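Local structure of hydroxyglutarate synthase (Oryza sativa, 6W1K) at residues Ser180-Trp185 with Lys301-Thr306; Ser171-Leu176 with Ser260-Tyr265; Leu90-Lys95 with Gly297-Ile302. The protein catalyses the iron(II)-dependent decarboxylation and hydroxylation of 2-oxoadipate to D-2-hydroxyglutarate in plastid lysine catabolism. All coordinates share one frame; numbering follows the deposited sequence.

Contact 1. Residues Ser180-Trp185 with Lys301-Thr306; sequences SEYAAW and KIFEST. With OOG (2-oxoadipic acid), chain F.
Phe303 and Thr306 carry this buried contact from one side, meeting Tyr182 and Trp185 of the helix that starts at residue 181. No hydrogen bond runs directly between the segments, and they bury only 166 Å² together. Ahead of these two, Ile302 belongs to the 2-oxoadipate pocket. Its backbone O takes two donors from Ser305, N and OG; Ser305 OG reaches Ile302 O at 2.9 Å, in the carbonyl plane and on a lone pair (C=O...donor angle 136°), which ties Ser305 back to Ile302. Phe303 has CG anti to its carbonyl carbon (chi1 -84°), a setting that lets one ring serve two neighbours. Phe303 CE1 lies 4.0 Å from Tyr182 CE2, at the edge of the tyrosine ring. C3 of 2-oxoadipate sits over one face of the Phe303 ring, at a height of 3.6 Å above the ring plane and offset toward the rim. The ring is therefore pocket wall and helix contact at once. In Thr306, OG1 stands between backbone N and carbonyl carbon (chi1 49°) and bonds to Arg63 NH1; the methyl is left for the indole, with Thr306 CG2 3.6 Å from Trp185 NE1, the two side chains crossing at about a right angle. Because Arg63 binds the substrate, Thr306 is placed as a second-shell residue that probably helps to orient it. A water donates to Glu181 O at 2.7 Å and, weakly, to Thr306 O. Ser180 OG caps the helix by accepting from Ala183 N. Around the contact, Tyr182 OH is held by Ser125 OG and Thr64 N, linking helix 181-189 to strands 121-127 and 57-65, while Trp185 donates NE1 to Arg263 O and packs on Pro262 and Ser264 of strand 258-271.

Contact 2. Residues Ser171-Leu176 with Ser260-Tyr265; sequences SDFQVL and SIPRSY. With OOG (2-oxoadipic acid), chain F.
Phe173 spans the gap between helix 170-179 and strand 258-271, its CZ resting 3.9 Å from Ile261 CG2. This is helix-on-sheet packing against strand 258-271 of the mixed sheet, in a protein assigned to the glyoxalase clan: the short axes of 171-176 and 260-262 pass 11.5 Å apart at 51°, a spacing bridged by a single large ring. CG of Phe173 stands anti to the backbone N (chi1 179°), which extends the ring away from the helix. Its CZ also approaches Pro262 CD at 4.2 Å, the proline carbon lying at the ring edge, near its plane. Around this first shell, Phe253 meets the Phe173 ring with planes at about 45°, and Ala184 and Val188 of helix 181-189 touch it too. On the helix, Asp172 OD2 pairs with Lys142 NZ and Tyr143 OH, tying 170-179 to helix 134-147. On the strand, Ile261 CD1 lies 3.6 Å above one face of the Arg263 guanidinium, whose NH1 bonds to Asn189 OD1. Further along, Tyr265 stacks on the metal ligand His195 and reaches the substrate. A phenylalanine here would keep the ring but probably leave O2 of 2-oxoadipate without the phenol donor, weakening the hold on that carboxylate. Tyr265 OH gives its proton to this O2 at 2.8 Å, and the oxygen lies in the plane of the phenol ring, at its edge.

Contact 3. Residues Leu90-Lys95 with Gly297-Ile302; sequences LRFPAK and GNADKI. With OOG (2-oxoadipic acid), chain F.
With CG anti to the backbone N (chi1 -168°), Asp300 brings its carboxylate within bonding distance of Lys95 and beside Phe92, and a bend at the last torsion of Lys95 swings NZ round to meet it. Lys95 NZ forms a salt bridge to Asp300 OD1 at 2.8 Å, arriving 56° out of the carboxylate plane. The same ammonium donates to the backbone, Lys95 NZ to Asp300 O at 3.0 Å, so one residue grips it twice. Asp300, Lys95 and Lys301 make up a salt-bridge network, the Asp300 OD2 to Lys301 NZ arm being weak; Lys95 NZ also pairs with Glu304. The two lysines would probably favour the ionised form of Asp300. Here the end of strand 85-92 and the turn after it pack on the helix lining the substrate pocket. The Phe92 ring and the Asp300 side chain run alongside each other in opposite senses, ring and carboxylate planes 30° apart. Phe92 CE2 is 3.6 Å from Asp300 N, and Phe92 CZ is 3.6 Å from Ala299 CB. That methyl in turn lies 3.2 Å from O4 of 2-oxoadipate. A water donates to Asp300 OD1 at 2.7 Å and weakly accepts from Lys95 N.

All three contacts reach 2-oxoadipate. Contact 1 is central, its centre about 10 Å from those of contacts 2 and 3, which are themselves about 20 Å apart. Contacts 1 and 3 share helix 296-302 and Lys301-Ile302; contacts 2 and 3 reach the same mixed sheet through strands 258-271 and 85-92. Along the chain the order is 90-95, 171-176, 180-185, 260-265, then 297-306, so the segments of contacts 1 and 2 alternate, whereas contact 2 falls wholly between the segments of contact 3. Ile302 CG2 packs against Tyr265 OH at 3.3 Å. Residues 297-306, late in the chain, thus line the pocket and pack on elements from much earlier in the sequence.

Contact 1. Residues Ser180-Trp185 with Lys301-Thr306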
loop_
_atom_site.group_PDB
_atom_site.type_symbol
_atom_site.label_atom_id
_atom_site.label_comp_id
_atom_site.label_asym_id
_atom_site.label_seq_id
_atom_site.Cartn_x
_atom_site.Cartn_y
_atom_site.Cartn_z
ATOM N N SER A 180 -15.067 -9.588 -8.728
ATOM C CA SER A 180 -14.206 -8.569 -8.148
ATOM C C SER A 180 -12.865 -9.199 -7.799
ATOM O O SER A 180 -12.760 -9.935 -6.807
ATOM C CB SER A 180 -14.831 -7.945 -6.899
ATOM O OG SER A 180 -13.836 -7.179 -6.221
ATOM N N GLU A 181 -11.836 -8.884 -8.586
ATOM C CA GLU A 181 -10.496 -9.368 -8.267
ATOM C C GLU A 181 -9.994 -8.820 -6.945
ATOM O O GLU A 181 -9.217 -9.478 -6.245
ATOM C CB GLU A 181 -9.546 -9.001 -9.393
ATOM C CG GLU A 181 -9.992 -9.675 -10.724
ATOM C CD GLU A 181 -8.872 -9.769 -11.738
ATOM O OE1 GLU A 181 -7.962 -10.586 -11.503
ATOM O OE2 GLU A 181 -8.894 -9.025 -12.743
ATOM N N TYR A 182 -10.397 -7.600 -6.609
ATOM C CA TYR A 182 -10.078 -7.053 -5.301
ATOM C C TYR A 182 -10.644 -7.932 -4.201
ATOM O O TYR A 182 -9.956 -8.243 -3.223
ATOM C CB TYR A 182 -10.631 -5.631 -5.231
ATOM C CG TYR A 182 -10.327 -4.871 -3.950
ATOM C CD1 TYR A 182 -10.967 -5.192 -2.763
ATOM C CD2 TYR A 182 -9.429 -3.807 -3.947
ATOM C CE1 TYR A 182 -10.715 -4.517 -1.600
ATOM C CE2 TYR A 182 -9.165 -3.111 -2.776
ATOM C CZ TYR A 182 -9.832 -3.460 -1.615
ATOM O OH TYR A 182 -9.621 -2.789 -0.450
ATOM N N ALA A 183 -11.921 -8.321 -4.327
ATOM C CA ALA A 183 -12.527 -9.172 -3.296
ATOM C C ALA A 183 -11.758 -10.478 -3.150
ATOM O O ALA A 183 -11.559 -10.967 -2.035
ATOM C CB ALA A 183 -13.993 -9.476 -3.615
ATOM N N ALA A 184 -11.377 -11.087 -4.278
ATOM C CA ALA A 184 -10.640 -12.345 -4.245
ATOM C C ALA A 184 -9.272 -12.179 -3.574
ATOM O O ALA A 184 -8.850 -13.038 -2.782
ATOM C CB ALA A 184 -10.487 -12.877 -5.675
ATOM N N TRP A 185 -8.558 -11.097 -3.900
ATOM C CA TRP A 185 -7.289 -10.790 -3.232
ATOM C C TRP A 185 -7.478 -10.749 -1.715
ATOM O O TRP A 185 -6.723 -11.367 -0.963
ATOM C CB TRP A 185 -6.705 -9.449 -3.740
ATOM C CG TRP A 185 -5.303 -9.266 -3.250
ATOM C CD1 TRP A 185 -4.162 -9.615 -3.917
ATOM C CD2 TRP A 185 -4.875 -8.727 -1.990
ATOM N NE1 TRP A 185 -3.079 -9.372 -3.150
ATOM C CE2 TRP A 185 -3.473 -8.794 -1.971
ATOM C CE3 TRP A 185 -5.531 -8.188 -0.896
ATOM C CZ2 TRP A 185 -2.718 -8.378 -0.889
ATOM C CZ3 TRP A 185 -4.774 -7.738 0.176
ATOM C CH2 TRP A 185 -3.384 -7.869 0.179
ATOM N N LYS A 301 -5.184 2.509 -11.651
ATOM C CA LYS A 301 -4.440 1.563 -12.474
ATOM C C LYS A 301 -3.447 0.747 -11.655
ATOM O O LYS A 301 -3.139 -0.398 -12.009
ATOM C CB LYS A 301 -3.710 2.315 -13.592
ATOM C CG LYS A 301 -4.621 3.159 -14.507
ATOM C CD LYS A 301 -5.466 2.256 -15.441
ATOM C CE LYS A 301 -6.498 3.060 -16.271
ATOM N NZ LYS A 301 -7.914 2.776 -15.864
ATOM N N ILE A 302 -2.976 1.293 -10.542
ATOM C CA ILE A 302 -2.032 0.574 -9.695
ATOM C C ILE A 302 -2.731 -0.567 -8.975
ATOM O O ILE A 302 -2.108 -1.601 -8.710
ATOM C CB ILE A 302 -1.361 1.552 -8.708
ATOM C CG1 ILE A 302 -0.504 2.552 -9.482
ATOM C CG2 ILE A 302 -0.477 0.827 -7.691
ATOM C CD1 ILE A 302 0.001 3.724 -8.646
ATOM N N PHE A 303 -4.042 -0.428 -8.690
ATOM C CA PHE A 303 -4.803 -1.536 -8.107
ATOM C C PHE A 303 -4.650 -2.807 -8.941
ATOM O O PHE A 303 -4.784 -3.921 -8.426
ATOM C CB PHE A 303 -6.313 -1.213 -8.012
ATOM C CG PHE A 303 -6.706 -0.423 -6.786
ATOM C CD1 PHE A 303 -6.529 -0.947 -5.507
ATOM C CD2 PHE A 303 -7.267 0.836 -6.916
ATOM C CE1 PHE A 303 -6.888 -0.219 -4.385
ATOM C CE2 PHE A 303 -7.619 1.583 -5.791
ATOM C CZ PHE A 303 -7.432 1.050 -4.524
ATOM N N GLU A 304 -4.405 -2.653 -10.235
ATOM C CA GLU A 304 -4.384 -3.782 -11.140
ATOM C C GLU A 304 -3.053 -4.526 -11.142
ATOM O O GLU A 304 -2.913 -5.526 -11.868
ATOM C CB GLU A 304 -4.765 -3.290 -12.539
ATOM C CG GLU A 304 -6.214 -2.773 -12.578
ATOM C CD GLU A 304 -6.710 -2.436 -13.966
ATOM O OE1 GLU A 304 -6.342 -3.164 -14.915
ATOM O OE2 GLU A 304 -7.473 -1.444 -14.094
ATOM N N SER A 305 -2.103 -4.115 -10.309
ATOM C CA SER A 305 -0.873 -4.881 -10.148
ATOM C C SER A 305 -1.144 -6.300 -9.676
ATOM O O SER A 305 -0.323 -7.188 -9.921
ATOM C CB SER A 305 0.042 -4.169 -9.164
ATOM O OG SER A 305 0.310 -2.849 -9.620
ATOM N N THR A 306 -2.276 -6.538 -9.029
ATOM C CA THR A 306 -2.618 -7.864 -8.564
ATOM C C THR A 306 -3.604 -8.569 -9.479
ATOM O O THR A 306 -3.987 -9.711 -9.177
ATOM C CB THR A 306 -3.213 -7.810 -7.144
ATOM O OG1 THR A 306 -4.243 -6.809 -7.080
ATOM C CG2 THR A 306 -2.142 -7.536 -6.091
HETATM C C2 OOG F . -3.672 0.371 -3.477
HETATM C C3 OOG F . -3.439 0.978 -4.861
HETATM C C4 OOG F . -3.433 2.509 -4.773
HETATM C C6 OOG F . -1.504 4.321 -4.846
HETATM O O4 OOG F . -2.252 5.168 -5.397
HETATM O O3 OOG F . -0.274 4.536 -4.771
HETATM C C5 OOG F . -2.089 3.037 -4.271
HETATM C C1 OOG F . -3.915 -1.144 -3.548
HETATM O O1 OOG F . -4.416 -1.708 -2.638
HETATM O O2 OOG F . -3.552 -1.889 -4.671
HETATM O O5 OOG F . -1.491 2.459 -3.434
HETATM O O HOH W 1 -6.815 -10.184 -7.348
#

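Contact 2. Residues Ser171-Leu176 with Ser260-Tyr265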
loop_
_atom_site.group_PDB
_atom_site.type_symbol
_atom_site.label_atom_id
_atom_site.label_comp_id
_atom_site.label_asym_id
_atom_site.label_seq_id
_atom_site.Cartn_x
_atom_site.Cartn_y
_atom_site.Cartn_z
ATOM N N SER A 171 -14.016 -22.835 -4.521
ATOM C CA SER A 171 -15.208 -22.425 -5.252
ATOM C C SER A 171 -15.584 -20.988 -4.910
ATOM O O SER A 171 -16.008 -20.223 -5.781
ATOM C CB SER A 171 -16.375 -23.352 -4.935
ATOM O OG SER A 171 -16.646 -23.380 -3.547
ATOM N N ASP A 172 -15.428 -20.598 -3.653
ATOM C CA ASP A 172 -15.799 -19.237 -3.283
ATOM C C ASP A 172 -14.816 -18.230 -3.872
ATOM O O ASP A 172 -15.214 -17.147 -4.326
ATOM C CB ASP A 172 -15.858 -19.093 -1.768
ATOM C CG ASP A 172 -17.089 -19.769 -1.128
ATOM O OD1 ASP A 172 -18.066 -20.065 -1.845
ATOM O OD2 ASP A 172 -17.068 -19.968 0.117
ATOM N N PHE A 173 -13.522 -18.550 -3.812
ATOM C CA PHE A 173 -12.500 -17.730 -4.454
ATOM C C PHE A 173 -12.797 -17.584 -5.943
ATOM O O PHE A 173 -12.704 -16.488 -6.499
ATOM C CB PHE A 173 -11.133 -18.372 -4.215
ATOM C CG PHE A 173 -9.974 -17.641 -4.851
ATOM C CD1 PHE A 173 -9.431 -18.080 -6.030
ATOM C CD2 PHE A 173 -9.409 -16.544 -4.232
ATOM C CE1 PHE A 173 -8.339 -17.413 -6.604
ATOM C CE2 PHE A 173 -8.322 -15.899 -4.783
ATOM C CZ PHE A 173 -7.795 -16.322 -5.975
ATOM N N GLN A 174 -13.188 -18.672 -6.591
ATOM C CA GLN A 174 -13.504 -18.621 -8.011
ATOM C C GLN A 174 -14.633 -17.634 -8.295
ATOM O O GLN A 174 -14.547 -16.841 -9.237
ATOM C CB GLN A 174 -13.890 -20.007 -8.509
ATOM C CG GLN A 174 -12.761 -20.879 -8.971
ATOM C CD GLN A 174 -13.294 -22.230 -9.426
ATOM O OE1 GLN A 174 -13.992 -22.916 -8.666
ATOM N NE2 GLN A 174 -13.014 -22.600 -10.678
ATOM N N VAL A 175 -15.727 -17.712 -7.526
ATOM C CA VAL A 175 -16.880 -16.834 -7.752
ATOM C C VAL A 175 -16.493 -15.368 -7.554
ATOM O O VAL A 175 -16.872 -14.492 -8.347
ATOM C CB VAL A 175 -18.037 -17.240 -6.819
ATOM C CG1 VAL A 175 -19.138 -16.197 -6.845
ATOM C CG2 VAL A 175 -18.592 -18.610 -7.211
ATOM N N LEU A 176 -15.758 -15.070 -6.490
ATOM C CA LEU A 176 -15.350 -13.677 -6.262
ATOM C C LEU A 176 -14.400 -13.199 -7.350
ATOM O O LEU A 176 -14.527 -12.073 -7.844
ATOM C CB LEU A 176 -14.702 -13.544 -4.899
ATOM C CG LEU A 176 -15.628 -13.652 -3.691
ATOM C CD1 LEU A 176 -14.762 -13.424 -2.429
ATOM C CD2 LEU A 176 -16.798 -12.675 -3.754
ATOM N N SER A 260 -3.251 -21.320 -7.650
ATOM C CA SER A 260 -2.431 -20.109 -7.593
ATOM C C SER A 260 -3.247 -18.928 -7.081
ATOM O O SER A 260 -4.404 -18.752 -7.461
ATOM C CB SER A 260 -1.866 -19.802 -8.983
ATOM O OG SER A 260 -0.989 -18.692 -8.943
ATOM N N ILE A 261 -2.633 -18.096 -6.236
ATOM C CA ILE A 261 -3.275 -16.869 -5.775
ATOM C C ILE A 261 -2.282 -15.699 -5.921
ATOM O O ILE A 261 -1.063 -15.895 -5.862
ATOM C CB ILE A 261 -3.713 -16.936 -4.285
ATOM C CG1 ILE A 261 -2.504 -17.177 -3.381
ATOM C CG2 ILE A 261 -4.789 -17.958 -4.033
ATOM C CD1 ILE A 261 -2.671 -16.795 -1.923
ATOM N N PRO A 262 -2.797 -14.479 -5.987
ATOM C CA PRO A 262 -1.914 -13.303 -5.905
ATOM C C PRO A 262 -1.502 -12.971 -4.472
ATOM O O PRO A 262 -2.297 -13.037 -3.534
ATOM C CB PRO A 262 -2.780 -12.180 -6.496
ATOM C CG PRO A 262 -4.196 -12.583 -6.128
ATOM C CD PRO A 262 -4.199 -14.107 -6.263
ATOM N N ARG A 263 -0.219 -12.653 -4.310
ATOM C CA ARG A 263 0.257 -12.034 -3.079
ATOM C C ARG A 263 0.408 -10.533 -3.353
ATOM O O ARG A 263 -0.485 -9.913 -3.957
ATOM C CB ARG A 263 1.544 -12.707 -2.595
ATOM C CG ARG A 263 1.341 -14.177 -2.137
ATOM C CD ARG A 263 0.415 -14.269 -0.944
ATOM N NE ARG A 263 0.560 -15.491 -0.170
ATOM C CZ ARG A 263 -0.283 -15.861 0.790
ATOM N NH1 ARG A 263 -1.345 -15.108 1.075
ATOM N NH2 ARG A 263 -0.073 -16.984 1.458
ATOM N N SER A 264 1.496 -9.934 -2.906
ATOM C CA SER A 264 1.635 -8.484 -2.904
ATOM C C SER A 264 2.662 -8.059 -3.939
ATOM O O SER A 264 3.231 -8.870 -4.671
ATOM C CB SER A 264 2.011 -8.002 -1.510
ATOM O OG SER A 264 0.975 -8.334 -0.602
ATOM N N TYR A 265 2.880 -6.752 -4.014
ATOM C CA TYR A 265 3.767 -6.172 -5.002
ATOM C C TYR A 265 4.502 -5.032 -4.330
ATOM O O TYR A 265 4.352 -4.802 -3.125
ATOM C CB TYR A 265 3.006 -5.701 -6.239
ATOM C CG TYR A 265 1.987 -4.579 -6.026
ATOM C CD1 TYR A 265 0.681 -4.872 -5.674
ATOM C CD2 TYR A 265 2.320 -3.245 -6.215
ATOM C CE1 TYR A 265 -0.259 -3.896 -5.504
ATOM C CE2 TYR A 265 1.370 -2.246 -6.036
ATOM C CZ TYR A 265 0.080 -2.590 -5.677
ATOM O OH TYR A 265 -0.897 -1.641 -5.497
HETATM C C2 OOG F . -3.672 0.371 -3.477
HETATM C C3 OOG F . -3.439 0.978 -4.861
HETATM C C4 OOG F . -3.433 2.509 -4.773
HETATM C C6 OOG F . -1.504 4.321 -4.846
HETATM O O4 OOG F . -2.252 5.168 -5.397
HETATM O O3 OOG F . -0.274 4.536 -4.771
HETATM C C5 OOG F . -2.089 3.037 -4.271
HETATM C C1 OOG F . -3.915 -1.144 -3.548
HETATM O O1 OOG F . -4.416 -1.708 -2.638
HETATM O O2 OOG F . -3.552 -1.889 -4.671
HETATM O O5 OOG F . -1.491 2.459 -3.434
#

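Contact 3. Residues Leu90-Lys95 with Gly297-Ile302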
loop_
_atom_site.group_PDB
_atom_site.type_symbol
_atom_site.label_atom_id
_atom_site.label_comp_id
_atom_site.label_asym_id
_atom_site.label_seq_id
_atom_site.Cartn_x
_atom_site.Cartn_y
_atom_site.Cartn_z
ATOM N N LEU A 90 -10.667 9.000 -1.556
ATOM C CA LEU A 90 -10.701 8.723 -2.987
ATOM C C LEU A 90 -11.784 7.695 -3.288
ATOM O O LEU A 90 -11.977 6.744 -2.518
ATOM C CB LEU A 90 -9.348 8.182 -3.436
ATOM C CG LEU A 90 -8.197 9.189 -3.455
ATOM C CD1 LEU A 90 -7.712 9.463 -2.052
ATOM C CD2 LEU A 90 -7.059 8.673 -4.323
ATOM N N ARG A 91 -12.480 7.867 -4.408
ATOM C CA ARG A 91 -13.529 6.943 -4.817
ATOM C C ARG A 91 -13.170 6.295 -6.143
ATOM O O ARG A 91 -12.642 6.952 -7.038
ATOM C CB ARG A 91 -14.872 7.667 -4.918
ATOM C CG ARG A 91 -15.274 8.306 -3.604
ATOM C CD ARG A 91 -16.775 8.628 -3.547
ATOM N NE ARG A 91 -17.272 8.537 -2.170
ATOM C CZ ARG A 91 -17.640 7.404 -1.561
ATOM N NH1 ARG A 91 -17.595 6.232 -2.203
ATOM N NH2 ARG A 91 -18.056 7.445 -0.297
ATOM N N PHE A 92 -13.482 4.995 -6.266
ATOM C CA PHE A 92 -13.200 4.198 -7.461
ATOM C C PHE A 92 -14.496 3.532 -7.867
ATOM O O PHE A 92 -14.725 2.357 -7.538
ATOM C CB PHE A 92 -12.085 3.191 -7.188
ATOM C CG PHE A 92 -10.847 3.834 -6.717
ATOM C CD1 PHE A 92 -10.662 4.095 -5.359
ATOM C CD2 PHE A 92 -9.891 4.279 -7.618
ATOM C CE1 PHE A 92 -9.536 4.764 -4.912
ATOM C CE2 PHE A 92 -8.758 4.948 -7.167
ATOM C CZ PHE A 92 -8.586 5.179 -5.808
ATOM N N PRO A 93 -15.373 4.248 -8.598
ATOM C CA PRO A 93 -16.713 3.699 -8.877
ATOM C C PRO A 93 -16.717 2.383 -9.645
ATOM O O PRO A 93 -17.510 1.499 -9.301
ATOM C CB PRO A 93 -17.407 4.813 -9.694
ATOM C CG PRO A 93 -16.641 6.054 -9.430
ATOM C CD PRO A 93 -15.215 5.627 -9.106
ATOM N N ALA A 94 -15.902 2.234 -10.698
ATOM C CA ALA A 94 -15.950 1.018 -11.514
ATOM C C ALA A 94 -15.555 -0.217 -10.708
ATOM O O ALA A 94 -16.126 -1.307 -10.886
ATOM C CB ALA A 94 -15.033 1.170 -12.731
ATOM N N LYS A 95 -14.567 -0.076 -9.843
ATOM C CA LYS A 95 -14.105 -1.164 -9.000
ATOM C C LYS A 95 -14.864 -1.267 -7.684
ATOM O O LYS A 95 -14.617 -2.210 -6.921
ATOM C CB LYS A 95 -12.619 -0.998 -8.701
ATOM C CG LYS A 95 -11.694 -1.166 -9.906
ATOM C CD LYS A 95 -10.234 -0.792 -9.508
ATOM C CE LYS A 95 -9.236 -1.302 -10.544
ATOM N NZ LYS A 95 -9.282 -0.437 -11.757
ATOM N N GLY A 297 -6.674 8.887 -10.633
ATOM C CA GLY A 297 -6.286 8.295 -11.905
ATOM C C GLY A 297 -5.135 7.307 -11.790
ATOM O O GLY A 297 -5.195 6.197 -12.330
ATOM N N ASN A 298 -4.061 7.699 -11.099
ATOM C CA ASN A 298 -2.953 6.773 -10.856
ATOM C C ASN A 298 -3.420 5.546 -10.082
ATOM O O ASN A 298 -3.199 4.400 -10.496
ATOM C CB ASN A 298 -1.831 7.474 -10.072
ATOM C CG ASN A 298 -1.145 8.558 -10.876
ATOM O OD1 ASN A 298 -1.579 8.885 -11.960
ATOM N ND2 ASN A 298 -0.039 9.077 -10.358
ATOM N N ALA A 299 -4.016 5.774 -8.915
ATOM C CA ALA A 299 -4.366 4.672 -8.036
ATOM C C ALA A 299 -5.220 3.646 -8.757
ATOM O O ALA A 299 -5.040 2.442 -8.564
ATOM C CB ALA A 299 -5.115 5.216 -6.827
ATOM N N ASP A 300 -6.171 4.115 -9.578
ATOM C CA ASP A 300 -7.077 3.205 -10.268
ATOM C C ASP A 300 -6.307 2.143 -11.035
ATOM O O ASP A 300 -6.705 0.981 -11.046
ATOM C CB ASP A 300 -8.002 3.979 -11.214
ATOM C CG ASP A 300 -9.161 3.132 -11.749
ATOM O OD1 ASP A 300 -9.678 2.253 -11.027
ATOM O OD2 ASP A 300 -9.574 3.359 -12.909
ATOM N N LYS A 301 -5.184 2.509 -11.651
ATOM C CA LYS A 301 -4.440 1.563 -12.474
ATOM C C LYS A 301 -3.447 0.747 -11.655
ATOM O O LYS A 301 -3.139 -0.398 -12.009
ATOM C CB LYS A 301 -3.710 2.315 -13.592
ATOM C CG LYS A 301 -4.621 3.159 -14.507
ATOM C CD LYS A 301 -5.466 2.256 -15.441
ATOM C CE LYS A 301 -6.498 3.060 -16.271
ATOM N NZ LYS A 301 -7.914 2.776 -15.864
ATOM N N ILE A 302 -2.976 1.293 -10.542
ATOM C CA ILE A 302 -2.032 0.574 -9.695
ATOM C C ILE A 302 -2.731 -0.567 -8.975
ATOM O O ILE A 302 -2.108 -1.601 -8.710
ATOM C CB ILE A 302 -1.361 1.552 -8.708
ATOM C CG1 ILE A 302 -0.504 2.552 -9.482
ATOM C CG2 ILE A 302 -0.477 0.827 -7.691
ATOM C CD1 ILE A 302 0.001 3.724 -8.646
HETATM C C2 OOG F . -3.672 0.371 -3.477
HETATM C C3 OOG F . -3.439 0.978 -4.861
HETATM C C4 OOG F . -3.433 2.509 -4.773
HETATM C C6 OOG F . -1.504 4.321 -4.846
HETATM O O4 OOG F . -2.252 5.168 -5.397
HETATM O O3 OOG F . -0.274 4.536 -4.771
HETATM C C5 OOG F . -2.089 3.037 -4.271
HETATM C C1 OOG F . -3.915 -1.144 -3.548
HETATM O O1 OOG F . -4.416 -1.708 -2.638
HETATM O O2 OOG F . -3.552 -1.889 -4.671
HETATM O O5 OOG F . -1.491 2.459 -3.434
HETATM O O HOH W 2 -12.367 2.309 -10.581
#